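Phospholipase A1 (Streptomyces albidoflavus, PDB 4HYQ) probably hydrolyses the sn-1 acyl ester bond of glycerophospholipids, as a GDSL-like hydrolase of the SGNH clan. Local coordinates at residues 83-88 against 110-115; 135-140 against 182-187. All blocks are in the same frame, centred on the assembly; numbering follows the deposited sequence.

Contact 1 of 2, residues 83-88 against 110-115; sequences NDAGFA and KAFVES
Asp84 OD1 is gripped by two groups outside the contact: a salt bridge from Arg120 NH1 and a hydrogen bond with Thr58 OG1. The backbone and CB of Asp84 meet Phe112. Asn83 and Asp84 end the GGND sequence, the block III signature of SGNH hydrolases. In relatives the Asn of this block helps form the oxyanion hole, and Asn83 probably does the same here. Residues 83-86 form a type I turn, closed by Gly86 N to Asn83 O at 3.0 Å. Gly86 is also the N-cap of helix 87-96. The turn presents Asp84 and Ala85 to the last turns of helix 99-115.

Phe112 is the main contributor from that helix. Its CG is anti to the backbone N (chi1 173°), which sends the ring toward the turn. The carbonyl oxygen of Asp84 lies over one face of the ring, with Asp84 O to Phe112 CZ at 3.4 Å. Asp84 CB reaches the same end of the ring, 3.9 Å from Phe112 CE2. Ala85 approaches obliquely near the base of the ring: Ala85 CA is 3.5 Å from Phe112 CD2. Leu117 and Arg120 of helix 117-131 also touch Phe112. Arg120 thus meets both the carboxylate and the ring.

At the next residue, Val113, the contact is apolar. Phe87 and Val113 cross at about a right angle, and both also pack on helix 158-181, through Ala167 and Val174 respectively. The Phe87 side chain is about 3 Å from a bound pentaethylene glycol, probably left from crystallisation. A single methyl links the two sides here: Val113 CG2 is 3.7 Å from Ala85 CB and 4.1 Å from Phe87 CE1.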
loop_
_atom_site.group_PDB
_atom_site.type_symbol
_atom_site.label_atom_id
_atom_site.label_comp_id
_atom_site.label_asym_id
_atom_site.label_seq_id
_atom_site.Cartn_x
_atom_site.Cartn_y
_atom_site.Cartn_z
ATOM N N ASN A 83 7.697 -0.509 2.781
ATOM C CA ASN A 83 8.898 0.256 3.114
ATOM C C ASN A 83 9.806 -0.444 4.121
ATOM O O ASN A 83 11.021 -0.215 4.128
ATOM C CB ASN A 83 8.530 1.660 3.607
ATOM C CG ASN A 83 7.885 2.505 2.515
ATOM O OD1 ASN A 83 8.428 2.637 1.411
ATOM N ND2 ASN A 83 6.733 3.080 2.818
ATOM N N ASP A 84 9.247 -1.296 4.975
ATOM C CA ASP A 84 10.112 -2.025 5.908
ATOM C C ASP A 84 11.052 -2.893 5.084
ATOM O O ASP A 84 12.224 -3.042 5.413
ATOM C CB ASP A 84 9.303 -2.951 6.820
ATOM C CG ASP A 84 8.571 -2.203 7.920
ATOM O OD1 ASP A 84 8.958 -2.342 9.102
ATOM O OD2 ASP A 84 7.611 -1.483 7.606
ATOM N N ALA A 85 10.522 -3.463 4.008
ATOM C CA ALA A 85 11.302 -4.347 3.151
ATOM C C ALA A 85 12.171 -3.600 2.151
ATOM O O ALA A 85 12.822 -4.226 1.308
ATOM C CB ALA A 85 10.376 -5.313 2.419
ATOM N N GLY A 86 12.168 -2.271 2.249
ATOM C CA GLY A 86 12.984 -1.427 1.378
ATOM C C GLY A 86 12.645 -1.403 -0.098
ATOM O O GLY A 86 13.530 -1.228 -0.939
ATOM N N PHE A 87 11.376 -1.529 -0.447
ATOM C CA PHE A 87 11.069 -1.547 -1.864
ATOM C C PHE A 87 11.355 -0.259 -2.626
ATOM O O PHE A 87 11.594 -0.305 -3.833
ATOM C CB PHE A 87 9.654 -2.089 -2.089
ATOM C CG PHE A 87 9.604 -3.595 -2.005
ATOM C CD1 PHE A 87 8.831 -4.243 -1.052
ATOM C CD2 PHE A 87 10.424 -4.362 -2.831
ATOM C CE1 PHE A 87 8.884 -5.636 -0.916
ATOM C CE2 PHE A 87 10.483 -5.747 -2.702
ATOM C CZ PHE A 87 9.707 -6.383 -1.738
ATOM N N ALA A 88 11.375 0.880 -1.943
ATOM C CA ALA A 88 11.714 2.126 -2.626
ATOM C C ALA A 88 13.197 2.054 -3.036
ATOM O O ALA A 88 13.562 2.464 -4.136
ATOM C CB ALA A 88 11.476 3.319 -1.717
ATOM N N LYS A 110 13.258 -9.901 -0.748
ATOM C CA LYS A 110 12.397 -11.072 -0.579
ATOM C C LYS A 110 12.792 -11.861 0.662
ATOM O O LYS A 110 11.923 -12.396 1.356
ATOM C CB LYS A 110 12.452 -11.962 -1.818
ATOM C CG LYS A 110 11.863 -11.281 -3.049
ATOM C CD LYS A 110 12.032 -12.110 -4.298
ATOM C CE LYS A 110 11.083 -13.295 -4.309
ATOM N NZ LYS A 110 11.265 -14.090 -5.550
ATOM N N ALA A 111 14.090 -11.928 0.961
ATOM C CA ALA A 111 14.532 -12.673 2.139
ATOM C C ALA A 111 14.022 -12.004 3.409
ATOM O O ALA A 111 13.664 -12.683 4.368
ATOM C CB ALA A 111 16.060 -12.773 2.176
ATOM N N PHE A 112 13.992 -10.675 3.409
ATOM C CA PHE A 112 13.512 -9.903 4.557
ATOM C C PHE A 112 12.010 -10.117 4.707
ATOM O O PHE A 112 11.497 -10.258 5.818
ATOM C CB PHE A 112 13.797 -8.412 4.343
ATOM C CG PHE A 112 13.196 -7.516 5.394
ATOM C CD1 PHE A 112 13.947 -7.101 6.488
ATOM C CD2 PHE A 112 11.874 -7.083 5.285
ATOM C CE1 PHE A 112 13.388 -6.271 7.467
ATOM C CE2 PHE A 112 11.306 -6.258 6.255
ATOM C CZ PHE A 112 12.070 -5.846 7.349
ATOM N N VAL A 113 11.311 -10.136 3.578
ATOM C CA VAL A 113 9.865 -10.323 3.571
ATOM C C VAL A 113 9.472 -11.655 4.196
ATOM O O VAL A 113 8.499 -11.723 4.941
ATOM C CB VAL A 113 9.300 -10.247 2.132
ATOM C CG1 VAL A 113 7.873 -10.804 2.086
ATOM C CG2 VAL A 113 9.311 -8.794 1.648
ATOM N N GLU A 114 10.234 -12.706 3.907
ATOM C CA GLU A 114 9.930 -14.029 4.452
ATOM C C GLU A 114 10.326 -14.218 5.907
ATOM O O GLU A 114 9.584 -14.816 6.687
ATOM C CB GLU A 114 10.654 -15.123 3.660
ATOM C CG GLU A 114 10.282 -15.236 2.204
ATOM C CD GLU A 114 11.182 -16.218 1.472
ATOM O OE1 GLU A 114 11.224 -17.401 1.877
ATOM O OE2 GLU A 114 11.853 -15.802 0.501
ATOM N N SER A 115 11.491 -13.699 6.274
ATOM C CA SER A 115 12.024 -13.908 7.613
ATOM C C SER A 115 11.809 -12.862 8.687
ATOM O O SER A 115 11.774 -13.190 9.871
ATOM C CB SER A 115 13.527 -14.149 7.512
ATOM O OG SER A 115 14.196 -12.925 7.231
#

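Contact 2 of 2, residues 135-140 against 182-187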
loop_
_atom_site.group_PDB
_atom_site.type_symbol
_atom_site.label_atom_id
_atom_site.label_comp_id
_atom_site.label_asym_id
_atom_site.label_seq_id
_atom_site.Cartn_x
_atom_site.Cartn_y
_atom_site.Cartn_z
ATOM N N ALA A 135 -13.289 -3.024 16.136
ATOM C CA ALA A 135 -13.247 -2.652 14.732
ATOM C C ALA A 135 -13.033 -3.763 13.727
ATOM O O ALA A 135 -12.330 -4.742 13.991
ATOM C CB ALA A 135 -12.162 -1.584 14.516
ATOM N N ASN A 136 -13.659 -3.594 12.567
ATOM C CA ASN A 136 -13.461 -4.515 11.456
ATOM C C ASN A 136 -12.161 -3.927 10.888
ATOM O O ASN A 136 -12.086 -2.719 10.662
ATOM C CB ASN A 136 -14.600 -4.393 10.443
ATOM C CG ASN A 136 -14.347 -5.201 9.187
ATOM O OD1 ASN A 136 -13.816 -6.298 9.252
ATOM N ND2 ASN A 136 -14.737 -4.662 8.041
ATOM N N VAL A 137 -11.143 -4.759 10.702
ATOM C CA VAL A 137 -9.854 -4.293 10.188
ATOM C C VAL A 137 -9.628 -4.869 8.800
ATOM O O VAL A 137 -9.696 -6.086 8.601
ATOM C CB VAL A 137 -8.699 -4.730 11.105
ATOM C CG1 VAL A 137 -7.364 -4.206 10.563
ATOM C CG2 VAL A 137 -8.921 -4.205 12.523
ATOM N N VAL A 138 -9.399 -3.986 7.837
ATOM C CA VAL A 138 -9.167 -4.396 6.463
ATOM C C VAL A 138 -7.714 -4.067 6.117
ATOM O O VAL A 138 -7.312 -2.895 6.155
ATOM C CB VAL A 138 -10.088 -3.626 5.498
ATOM C CG1 VAL A 138 -9.828 -4.058 4.058
ATOM C CG2 VAL A 138 -11.551 -3.869 5.870
ATOM N N VAL A 139 -6.920 -5.095 5.818
ATOM C CA VAL A 139 -5.522 -4.879 5.441
ATOM C C VAL A 139 -5.499 -5.024 3.928
ATOM O O VAL A 139 -5.828 -6.086 3.395
ATOM C CB VAL A 139 -4.571 -5.937 6.072
ATOM C CG1 VAL A 139 -3.129 -5.662 5.657
ATOM C CG2 VAL A 139 -4.676 -5.905 7.591
ATOM N N LEU A 140 -5.130 -3.957 3.220
ATOM C CA LEU A 140 -5.100 -4.034 1.771
ATOM C C LEU A 140 -3.687 -4.333 1.313
ATOM O O LEU A 140 -2.723 -3.817 1.878
ATOM C CB LEU A 140 -5.607 -2.722 1.143
ATOM C CG LEU A 140 -7.090 -2.407 1.415
ATOM C CD1 LEU A 140 -7.208 -1.686 2.747
ATOM C CD2 LEU A 140 -7.669 -1.531 0.308
ATOM N N HIS A 182 -5.118 -13.004 12.102
ATOM C CA HIS A 182 -5.692 -12.074 13.075
ATOM C C HIS A 182 -7.190 -11.847 12.849
ATOM O O HIS A 182 -7.798 -11.020 13.524
ATOM C CB HIS A 182 -4.959 -10.718 13.013
ATOM C CG HIS A 182 -3.543 -10.758 13.508
ATOM N ND1 HIS A 182 -3.161 -10.226 14.724
ATOM C CD2 HIS A 182 -2.411 -11.247 12.944
ATOM C CE1 HIS A 182 -1.861 -10.387 14.887
ATOM N NE2 HIS A 182 -1.381 -11.006 13.819
ATOM N N GLY A 183 -7.781 -12.564 11.893
ATOM C CA GLY A 183 -9.201 -12.391 11.623
ATOM C C GLY A 183 -9.510 -11.094 10.900
ATOM O O GLY A 183 -10.630 -10.578 10.958
ATOM N N TYR A 184 -8.497 -10.552 10.229
ATOM C CA TYR A 184 -8.643 -9.316 9.468
ATOM C C TYR A 184 -8.971 -9.647 8.028
ATOM O O TYR A 184 -8.602 -10.714 7.536
ATOM C CB TYR A 184 -7.324 -8.539 9.472
ATOM C CG TYR A 184 -6.878 -8.025 10.814
ATOM C CD1 TYR A 184 -5.623 -7.437 10.962
ATOM C CD2 TYR A 184 -7.736 -8.034 11.917
ATOM C CE1 TYR A 184 -5.238 -6.863 12.164
ATOM C CE2 TYR A 184 -7.361 -7.458 13.124
ATOM C CZ TYR A 184 -6.112 -6.867 13.242
ATOM O OH TYR A 184 -5.752 -6.227 14.412
ATOM N N ALA A 185 -9.655 -8.734 7.350
ATOM C CA ALA A 185 -9.972 -8.938 5.940
ATOM C C ALA A 185 -8.706 -8.614 5.159
ATOM O O ALA A 185 -7.886 -7.808 5.613
ATOM C CB ALA A 185 -11.088 -7.999 5.501
ATOM N N TYR A 186 -8.532 -9.277 4.019
ATOM C CA TYR A 186 -7.400 -9.001 3.143
ATOM C C TYR A 186 -7.980 -8.426 1.861
ATOM O O TYR A 186 -8.838 -9.050 1.230
ATOM C CB TYR A 186 -6.612 -10.266 2.794
ATOM C CG TYR A 186 -5.588 -10.029 1.689
ATOM C CD1 TYR A 186 -4.456 -9.232 1.910
ATOM C CD2 TYR A 186 -5.767 -10.583 0.422
ATOM C CE1 TYR A 186 -3.524 -8.995 0.877
ATOM C CE2 TYR A 186 -4.846 -10.356 -0.613
ATOM C CZ TYR A 186 -3.730 -9.561 -0.374
ATOM O OH TYR A 186 -2.826 -9.348 -1.401
ATOM N N GLY A 187 -7.517 -7.237 1.483
ATOM C CA GLY A 187 -7.988 -6.597 0.264
ATOM C C GLY A 187 -7.056 -6.970 -0.878
ATOM O O GLY A 187 -5.888 -6.591 -0.870
HETATM O O HOH W 1 -11.509 -7.680 11.591
#
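Edge strand 185-187 pairs in parallel with strand 136-140 in the central sheet of this alpha/beta/alpha fold. They are the two strands of a beta-alpha-beta crossover through helix 158-181. Val138 pairs with Ala185, Val139 with Tyr186 and Leu140 with Gly187. Ala185 N donates to Val137 O at 2.9 Å, nearly along the C=O axis. Val139 N then donates to Ala185 O at 2.9 Å, with an almost straight N-H...O angle of 170°. Gly187 N closes the series on Val139 O at 2.8 Å. That oxygen has a second, weaker approach: Tyr186 CA lies 3.3 Å from Val139 O in a CA-H...O contact.

Just before strand 185-187, Tyr184 packs alongside Val137, both side chains pointing the same way. Val137 CB sits over one face of the phenol ring, 3.6 Å from its centroid, in a CH-pi contact. CB and both methyls lie flat over that one face, CG1 toward Tyr184 CD1 and CG2 toward Tyr184 CE2. His182 CB covers the centre of the opposite face, so the ring is sandwiched. Tyr184 OH is hydrogen-bonded to Tyr125 O of helix 117-131. Gly183, with positive phi, follows helix 158-181 in a Schellman motif. One water accepts from Val137 N and donates to Gly183 O, bridging the segments where direct pairing has not yet begun.

Strand 136-140 is hydrogen-bonded along its other edge to strand 73-79, while 185-187 is the outermost strand. Val139 and Tyr186 face helix 158-181, and Val139 also meets Tyr125 of helix 117-131. On the other face of the sheet, Val138, Leu140 and Ala185 pack against helix 221-235.

From the N terminus, contact 1 comes first. It closes a loop in the chain that holds helix 87-96 and most of helix 99-115, bringing the end of the second helix back to the turn before the first. Helix 117-131 follows and leads to strand 136-140. Contact 2 then closes a longer connection, which includes helix 158-181. The two are in series: neither lies within the other and they do not cross. Their centres are 21 Å apart and their nearest atoms about 11 Å, without touching. Helices 117-131 and 158-181 pack on both, so they connect the turn at 83-86 and its helical hairpin to the edge of the sheet.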